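Local coordinates for CRISPR-associated protein Cse2 (PDB 2ZCA) that belongs to the CasB/Cse2 family of type I-E CRISPR systems and probably takes part in adaptive immunity against invading nucleic acids, at residues L11-L14 against Q15-A19; L31-P35 against G36-R40; W54-E57 against E58-H62. One frame throughout, in Å; residues are numbered along the deposited sequence.

Interaction 1 (L11-L14 against Q15-A19)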
loop_
_atom_site.group_PDB
_atom_site.type_symbol
_atom_site.label_atom_id
_atom_site.label_comp_id
_atom_site.label_asym_id
_atom_site.label_seq_id
_atom_site.Cartn_x
_atom_site.Cartn_y
_atom_site.Cartn_z
ATOM N N LEU A 11 4.482 -11.845 0.466
ATOM C CA LEU A 11 5.491 -10.951 1.021
ATOM C C LEU A 11 6.063 -11.508 2.322
ATOM O O LEU A 11 7.270 -11.451 2.543
ATOM C CB LEU A 11 4.898 -9.558 1.253
ATOM C CG LEU A 11 4.507 -8.830 -0.039
ATOM C CD1 LEU A 11 3.804 -7.516 0.289
ATOM C CD2 LEU A 11 5.752 -8.573 -0.875
ATOM N N LYS A 12 5.200 -12.056 3.177
ATOM C CA LYS A 12 5.652 -12.627 4.445
ATOM C C LYS A 12 6.571 -13.821 4.212
ATOM O O LYS A 12 7.536 -14.030 4.952
ATOM C CB LYS A 12 4.452 -13.050 5.301
ATOM C CG LYS A 12 3.762 -11.890 5.998
ATOM C CD LYS A 12 4.716 -11.230 6.981
ATOM C CE LYS A 12 4.132 -9.963 7.582
ATOM N NZ LYS A 12 5.105 -9.327 8.510
ATOM N N ARG A 13 6.271 -14.604 3.183
ATOM C CA ARG A 13 7.088 -15.765 2.850
ATOM C C ARG A 13 8.464 -15.283 2.388
ATOM O O ARG A 13 9.492 -15.855 2.761
ATOM C CB ARG A 13 6.417 -16.582 1.747
ATOM C CG ARG A 13 7.203 -17.802 1.311
ATOM C CD ARG A 13 6.475 -18.567 0.215
ATOM N NE ARG A 13 7.213 -19.758 -0.198
ATOM C CZ ARG A 13 6.805 -20.603 -1.140
ATOM N NH1 ARG A 13 5.658 -20.389 -1.773
ATOM N NH2 ARG A 13 7.541 -21.663 -1.447
ATOM N N LEU A 14 8.471 -14.224 1.579
ATOM C CA LEU A 14 9.706 -13.638 1.065
ATOM C C LEU A 14 10.561 -13.111 2.208
ATOM O O LEU A 14 11.773 -13.324 2.245
ATOM C CB LEU A 14 9.389 -12.472 0.123
ATOM C CG LEU A 14 9.867 -12.502 -1.328
ATOM C CD1 LEU A 14 9.534 -11.163 -1.979
ATOM C CD2 LEU A 14 11.361 -12.759 -1.392
ATOM N N GLN A 15 9.924 -12.405 3.137
ATOM C CA GLN A 15 10.630 -11.835 4.272
ATOM C C GLN A 15 11.241 -12.921 5.152
ATOM O O GLN A 15 12.190 -12.670 5.896
ATOM C CB GLN A 15 9.677 -10.952 5.085
ATOM C CG GLN A 15 10.296 -10.339 6.332
ATOM C CD GLN A 15 9.566 -9.092 6.791
ATOM O OE1 GLN A 15 8.350 -8.972 6.623
ATOM N NE2 GLN A 15 10.304 -8.159 7.385
ATOM N N GLY A 16 10.702 -14.134 5.055
ATOM C CA GLY A 16 11.223 -15.234 5.848
ATOM C C GLY A 16 12.353 -15.974 5.152
ATOM O O GLY A 16 12.974 -16.864 5.735
ATOM N N GLN A 17 12.619 -15.604 3.901
ATOM C CA GLN A 17 13.672 -16.233 3.107
ATOM C C GLN A 17 14.970 -15.435 3.149
ATOM O O GLN A 17 14.974 -14.252 3.490
ATOM C CB GLN A 17 13.229 -16.369 1.649
ATOM C CG GLN A 17 12.081 -17.325 1.417
ATOM C CD GLN A 17 11.630 -17.328 -0.029
ATOM O OE1 GLN A 17 12.439 -17.485 -0.942
ATOM N NE2 GLN A 17 10.331 -17.156 -0.245
ATOM N N LYS A 18 16.069 -16.088 2.786
ATOM C CA LYS A 18 17.371 -15.438 2.783
ATOM C C LYS A 18 17.414 -14.340 1.724
ATOM O O LYS A 18 18.219 -13.414 1.805
ATOM C CB LYS A 18 18.478 -16.465 2.512
ATOM C CG LYS A 18 19.884 -15.877 2.537
ATOM C CD LYS A 18 20.959 -16.942 2.357
ATOM C CE LYS A 18 20.892 -17.592 0.983
ATOM N NZ LYS A 18 21.993 -18.578 0.797
ATOM N N ALA A 19 16.538 -14.445 0.732
ATOM C CA ALA A 19 16.487 -13.458 -0.337
ATOM C C ALA A 19 15.806 -12.163 0.104
ATOM O O ALA A 19 15.727 -11.209 -0.669
ATOM C CB ALA A 19 15.760 -14.039 -1.549
#

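Interaction 2 (L31-P35 against G36-R40)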
loop_
_atom_site.group_PDB
_atom_site.type_symbol
_atom_site.label_atom_id
_atom_site.label_comp_id
_atom_site.label_asym_id
_atom_site.label_seq_id
_atom_site.Cartn_x
_atom_site.Cartn_y
_atom_site.Cartn_z
ATOM N N LEU A 31 10.665 2.904 -4.456
ATOM C CA LEU A 31 9.841 4.049 -4.075
ATOM C C LEU A 31 10.270 5.323 -4.791
ATOM O O LEU A 31 9.512 6.291 -4.859
ATOM C CB LEU A 31 9.876 4.267 -2.560
ATOM C CG LEU A 31 8.944 3.384 -1.724
ATOM C CD1 LEU A 31 9.056 3.788 -0.264
ATOM C CD2 LEU A 31 7.496 3.538 -2.203
ATOM N N ALA A 32 11.481 5.317 -5.339
ATOM C CA ALA A 32 11.997 6.480 -6.054
ATOM C C ALA A 32 11.465 6.539 -7.484
ATOM O O ALA A 32 11.646 7.541 -8.181
ATOM C CB ALA A 32 13.528 6.446 -6.070
ATOM N N PHE A 33 10.810 5.466 -7.918
ATOM C CA PHE A 33 10.278 5.390 -9.278
ATOM C C PHE A 33 8.795 5.038 -9.305
ATOM O O PHE A 33 8.234 4.573 -8.312
ATOM C CB PHE A 33 11.034 4.326 -10.085
ATOM C CG PHE A 33 12.526 4.427 -9.981
ATOM C CD1 PHE A 33 13.185 4.033 -8.822
ATOM C CD2 PHE A 33 13.275 4.929 -11.040
ATOM C CE1 PHE A 33 14.570 4.140 -8.715
ATOM C CE2 PHE A 33 14.663 5.039 -10.943
ATOM C CZ PHE A 33 15.308 4.644 -9.778
ATOM N N PRO A 34 8.140 5.247 -10.456
ATOM C CA PRO A 34 6.716 4.918 -10.542
ATOM C C PRO A 34 6.560 3.418 -10.296
ATOM O O PRO A 34 7.425 2.625 -10.680
ATOM C CB PRO A 34 6.356 5.299 -11.977
ATOM C CG PRO A 34 7.354 6.399 -12.304
ATOM C CD PRO A 34 8.624 5.838 -11.717
ATOM N N PRO A 35 5.465 3.011 -9.640
ATOM C CA PRO A 35 5.220 1.596 -9.355
ATOM C C PRO A 35 5.278 0.762 -10.629
ATOM O O PRO A 35 4.691 1.131 -11.645
ATOM C CB PRO A 35 3.818 1.604 -8.746
ATOM C CG PRO A 35 3.753 2.942 -8.077
ATOM C CD PRO A 35 4.389 3.854 -9.090
ATOM N N GLY A 36 5.986 -0.360 -10.566
ATOM C CA GLY A 36 6.089 -1.233 -11.721
ATOM C C GLY A 36 7.091 -0.770 -12.756
ATOM O O GLY A 36 7.182 -1.358 -13.834
ATOM N N ALA A 37 7.850 0.271 -12.434
ATOM C CA ALA A 37 8.842 0.795 -13.365
ATOM C C ALA A 37 10.271 0.674 -12.840
ATOM O O ALA A 37 11.151 1.413 -13.270
ATOM C CB ALA A 37 8.527 2.252 -13.693
ATOM N N TYR A 38 10.497 -0.244 -11.902
ATOM C CA TYR A 38 11.833 -0.454 -11.344
ATOM C C TYR A 38 12.194 -1.919 -11.616
ATOM O O TYR A 38 11.700 -2.828 -10.950
ATOM C CB TYR A 38 11.848 -0.159 -9.835
ATOM C CG TYR A 38 13.234 -0.218 -9.228
ATOM C CD1 TYR A 38 14.228 0.678 -9.625
ATOM C CD2 TYR A 38 13.572 -1.205 -8.300
ATOM C CE1 TYR A 38 15.527 0.586 -9.116
ATOM C CE2 TYR A 38 14.868 -1.303 -7.787
ATOM C CZ TYR A 38 15.838 -0.405 -8.203
ATOM O OH TYR A 38 17.121 -0.503 -7.708
ATOM N N PRO A 39 13.062 -2.162 -12.611
ATOM C CA PRO A 39 13.483 -3.515 -12.986
ATOM C C PRO A 39 13.864 -4.490 -11.880
ATOM O O PRO A 39 13.388 -5.623 -11.872
ATOM C CB PRO A 39 14.640 -3.256 -13.946
ATOM C CG PRO A 39 14.207 -2.003 -14.635
ATOM C CD PRO A 39 13.731 -1.161 -13.463
ATOM N N ARG A 40 14.707 -4.069 -10.942
ATOM C CA ARG A 40 15.144 -4.989 -9.892
ATOM C C ARG A 40 14.057 -5.534 -8.962
ATOM O O ARG A 40 14.256 -6.553 -8.300
ATOM C CB ARG A 40 16.272 -4.355 -9.074
ATOM C CG ARG A 40 17.531 -4.072 -9.894
ATOM C CD ARG A 40 18.086 -5.331 -10.570
ATOM N NE ARG A 40 19.154 -5.012 -11.519
ATOM C CZ ARG A 40 19.843 -5.909 -12.224
ATOM N NH1 ARG A 40 19.586 -7.205 -12.097
ATOM N NH2 ARG A 40 20.788 -5.504 -13.065
#

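Interaction 3 (W54-E57 against E58-H62)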
loop_
_atom_site.group_PDB
_atom_site.type_symbol
_atom_site.label_atom_id
_atom_site.label_comp_id
_atom_site.label_asym_id
_atom_site.label_seq_id
_atom_site.Cartn_x
_atom_site.Cartn_y
_atom_site.Cartn_z
ATOM N N TRP A 54 -4.091 -10.063 -14.522
ATOM C CA TRP A 54 -4.194 -8.674 -14.087
ATOM C C TRP A 54 -4.066 -7.629 -15.183
ATOM O O TRP A 54 -3.487 -7.878 -16.239
ATOM C CB TRP A 54 -3.113 -8.369 -13.049
ATOM C CG TRP A 54 -3.050 -9.328 -11.917
ATOM C CD1 TRP A 54 -2.211 -10.399 -11.790
ATOM C CD2 TRP A 54 -3.852 -9.302 -10.736
ATOM N NE1 TRP A 54 -2.440 -11.039 -10.597
ATOM C CE2 TRP A 54 -3.445 -10.386 -9.929
ATOM C CE3 TRP A 54 -4.880 -8.465 -10.278
ATOM C CZ2 TRP A 54 -4.027 -10.658 -8.690
ATOM C CZ3 TRP A 54 -5.458 -8.735 -9.045
ATOM C CH2 TRP A 54 -5.029 -9.822 -8.267
ATOM N N ARG A 55 -4.613 -6.450 -14.907
ATOM C CA ARG A 55 -4.511 -5.321 -15.818
ATOM C C ARG A 55 -3.281 -4.572 -15.312
ATOM O O ARG A 55 -2.882 -4.747 -14.158
ATOM C CB ARG A 55 -5.740 -4.420 -15.713
ATOM C CG ARG A 55 -7.045 -5.064 -16.160
ATOM C CD ARG A 55 -8.205 -4.104 -15.948
ATOM N NE ARG A 55 -8.267 -3.660 -14.559
ATOM C CZ ARG A 55 -9.127 -2.761 -14.092
ATOM N NH1 ARG A 55 -10.010 -2.199 -14.907
ATOM N NH2 ARG A 55 -9.101 -2.424 -12.807
ATOM N N GLN A 56 -2.676 -3.747 -16.157
ATOM C CA GLN A 56 -1.481 -3.009 -15.757
ATOM C C GLN A 56 -1.657 -2.229 -14.451
ATOM O O GLN A 56 -0.795 -2.286 -13.575
ATOM C CB GLN A 56 -1.046 -2.060 -16.882
ATOM C CG GLN A 56 0.239 -1.275 -16.606
ATOM C CD GLN A 56 1.421 -2.164 -16.237
ATOM O OE1 GLN A 56 1.500 -3.322 -16.651
ATOM N NE2 GLN A 56 2.356 -1.613 -15.466
ATOM N N GLU A 57 -2.768 -1.504 -14.315
ATOM C CA GLU A 57 -3.011 -0.722 -13.100
ATOM C C GLU A 57 -3.009 -1.611 -11.859
ATOM O O GLU A 57 -2.597 -1.186 -10.778
ATOM C CB GLU A 57 -4.354 0.025 -13.180
ATOM C CG GLU A 57 -5.587 -0.869 -13.052
ATOM C CD GLU A 57 -6.880 -0.080 -12.895
ATOM O OE1 GLU A 57 -7.224 0.691 -13.816
ATOM O OE2 GLU A 57 -7.552 -0.232 -11.849
ATOM N N GLU A 58 -3.484 -2.844 -12.013
ATOM C CA GLU A 58 -3.527 -3.775 -10.893
ATOM C C GLU A 58 -2.128 -4.294 -10.564
ATOM O O GLU A 58 -1.805 -4.519 -9.399
ATOM C CB GLU A 58 -4.471 -4.936 -11.211
ATOM C CG GLU A 58 -5.902 -4.486 -11.466
ATOM C CD GLU A 58 -6.830 -5.638 -11.792
ATOM O OE1 GLU A 58 -6.551 -6.375 -12.761
ATOM O OE2 GLU A 58 -7.845 -5.803 -11.080
ATOM N N ARG A 59 -1.300 -4.501 -11.586
ATOM C CA ARG A 59 0.064 -4.954 -11.333
ATOM C C ARG A 59 0.778 -3.847 -10.555
ATOM O O ARG A 59 1.471 -4.106 -9.571
ATOM C CB ARG A 59 0.815 -5.217 -12.646
ATOM C CG ARG A 59 0.365 -6.463 -13.398
ATOM C CD ARG A 59 1.325 -6.791 -14.544
ATOM N NE ARG A 59 1.061 -5.986 -15.732
ATOM C CZ ARG A 59 0.155 -6.293 -16.656
ATOM N NH1 ARG A 59 -0.572 -7.393 -16.538
ATOM N NH2 ARG A 59 -0.030 -5.493 -17.695
ATOM N N GLU A 60 0.589 -2.610 -11.000
ATOM C CA GLU A 60 1.221 -1.467 -10.348
ATOM C C GLU A 60 0.799 -1.367 -8.881
ATOM O O GLU A 60 1.598 -0.990 -8.023
ATOM C CB GLU A 60 0.882 -0.185 -11.111
ATOM C CG GLU A 60 1.290 -0.266 -12.580
ATOM C CD GLU A 60 0.933 0.971 -13.379
ATOM O OE1 GLU A 60 -0.091 1.609 -13.065
ATOM O OE2 GLU A 60 1.666 1.293 -14.338
ATOM N N ALA A 61 -0.448 -1.725 -8.589
ATOM C CA ALA A 61 -0.930 -1.681 -7.208
ATOM C C ALA A 61 -0.097 -2.636 -6.358
ATOM O O ALA A 61 0.293 -2.304 -5.239
ATOM C CB ALA A 61 -2.402 -2.071 -7.144
ATOM N N HIS A 62 0.175 -3.827 -6.889
ATOM C CA HIS A 62 0.977 -4.805 -6.159
ATOM C C HIS A 62 2.392 -4.284 -5.914
ATOM O O HIS A 62 2.937 -4.430 -4.817
ATOM C CB HIS A 62 1.056 -6.132 -6.922
ATOM C CG HIS A 62 -0.210 -6.931 -6.892
ATOM N ND1 HIS A 62 -1.319 -6.602 -7.640
ATOM C CD2 HIS A 62 -0.530 -8.068 -6.228
ATOM C CE1 HIS A 62 -2.265 -7.503 -7.444
ATOM N NE2 HIS A 62 -1.811 -8.404 -6.592
#

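Interaction 1 (L11-L14 against Q15-A19)
The guanidinium of Arg13 and the carboxamide of Gln17 are the flat groups that meet here, and with their planes 51° apart they do not stack. The closest approach is instead to the aliphatic part of the arginine, where Gln17 NE2 lies 3.6 Å from Arg13 CG. The same amide nitrogen gives a weak hydrogen bond to the backbone, with Gln17 NE2 3.4 Å from Arg13 O. The first torsion of Gln17 sets this up: CG is anti to the carbonyl carbon (chi1 -67°), which turns the extended chain back along the end of helix 3-15 and brings Gln17 CG to 3.3 Å from Arg13 O. Lys12 and Gln15 run alongside each other, pointing the same way. Lys12 NZ lies 3.8 Å from Gln15 OE1 and hydrogen-bonds to Gly74 O; Gln15 NE2 bonds to Asp73 O, and Gln15 OE1 is weakly bonded to Tyr69 OH.

The backbone shows the helix running out. Gln15 N still makes a good bond to Leu11 O, at 2.9 Å and 160°. Gly16 N then divides itself weakly between Lys12 O and Arg13 O, and Gln17 N bonds to Leu14 O (2.9 Å), three residues back instead of four. Inward, Leu14 packs on Ala23 and Phe27 of helix 20-29, while Leu11 reaches Phe27 and also Ala66 and Tyr69 of helix 56-71, so a buried apolar side lies behind the polar one. The chemistry is that of a helix C-terminus: Arg13 O draws weak donors from both Gly16 and the Gln17 side chain, and the positive charges of Lys12 and Arg13, though some way from the last carbonyls, are probably favourable near this end of the helix.

Interaction 2 (L31-P35 against G36-R40)
Ala37 N donates to Pro34 O at 3.0 Å, and this bond closes a type II beta turn with Pro35 and Gly36 at its corners. The bond is bent. Gly36 has the positive phi, 79°, expected at the third position of such a turn. On the same carbonyl, Ala37 CB sits 3.2 Å from Pro34 O, and the methyl also rests against the proline ring, 4.1 Å from Pro34 CD.

Just outside the turn, the chain on either side is joined by an aromatic pair. The rings of Phe33 and Tyr38 are tilted by 30° and slid apart, with centroids at 5.0 Å, so overlap is slight: the CD1 side of the tyrosine lies over one face of the phenylalanine, Tyr38 CD1 being 3.6 Å from Phe33 CE1. Tyr38 reaches it with CG anti to its own nitrogen (chi1 -174°).

The whole turn belongs to the connection between helix 20-29 and helix 42-49. Its polar and aromatic parts lie at the surface, whereas Pro35 sets its ring against Leu64 of helix 56-71 and Ala112 of helix 111-121, and Leu31 packs on Ala67, Leu68 and Leu71 of the first and Arg116 of the second.

Interaction 3 (W54-E57 against E58-H62)
The N-terminus of helix 56-71 is capped here by Glu58, whose carboxylate turns back to the N-cap residue Arg55; this Glu58-to-N-cap bond is one half of a capping box. Arg55 N donates to Glu58 OE1 at 2.9 Å, on the anti lone pair. The Arg55 side chain joins the same carboxylate by a long salt bridge, Arg55 NE to Glu58 OE1 at 3.7 Å, and a firmer one links Arg55 NH2 to Glu57 OE2 at 2.8 Å, making a network of three charges.

Within the first helical turn a second chain of bonds runs along the surface. Arg59 lays NE and NH2 side-on against one atom, Gln56 OE1, each at 2.9 Å; the bend at its chi3 (-81°) folds the guanidinium over the backbone at Arg55 and Gln56. The amide's other end, Gln56 NE2, donates to Glu60 OE2 at 3.2 Å from above the carboxylate plane.

Inward, His62 presents its edge to a face of Trp54 in a T-shaped pair, His62 CE1 being 3.7 Å from Trp54 CH2. His62 ND1 donates to Glu58 O at 2.8 Å, which fixes the imidazole's rotation. Both side chains touch Leu49 of helix 42-49, and His62 also packs edge-to-face with Phe7.

Interactions 1 and 3 cover the two kinds of helix end, the C-terminus of helix 3-15 and the N-terminus of helix 56-71, and both are partly buried; interaction 2 is a surface turn between helices. Their chemistry follows: charged and amide side chains with an aromatic pair mark interaction 3, mostly backbone bonds with weak donors serve interaction 1, and one backbone bond plus apolar contacts hold interaction 2. Helix 56-71 is common to all, carrying interaction 3 and receiving side chains from the other two. Interactions 2 and 3 touch directly, Pro35 CB lying 3.5 Å from Glu60 O, with centres about 13 Å apart, whereas interaction 1 stands about 20 Å and 22 Å from them, centre to centre.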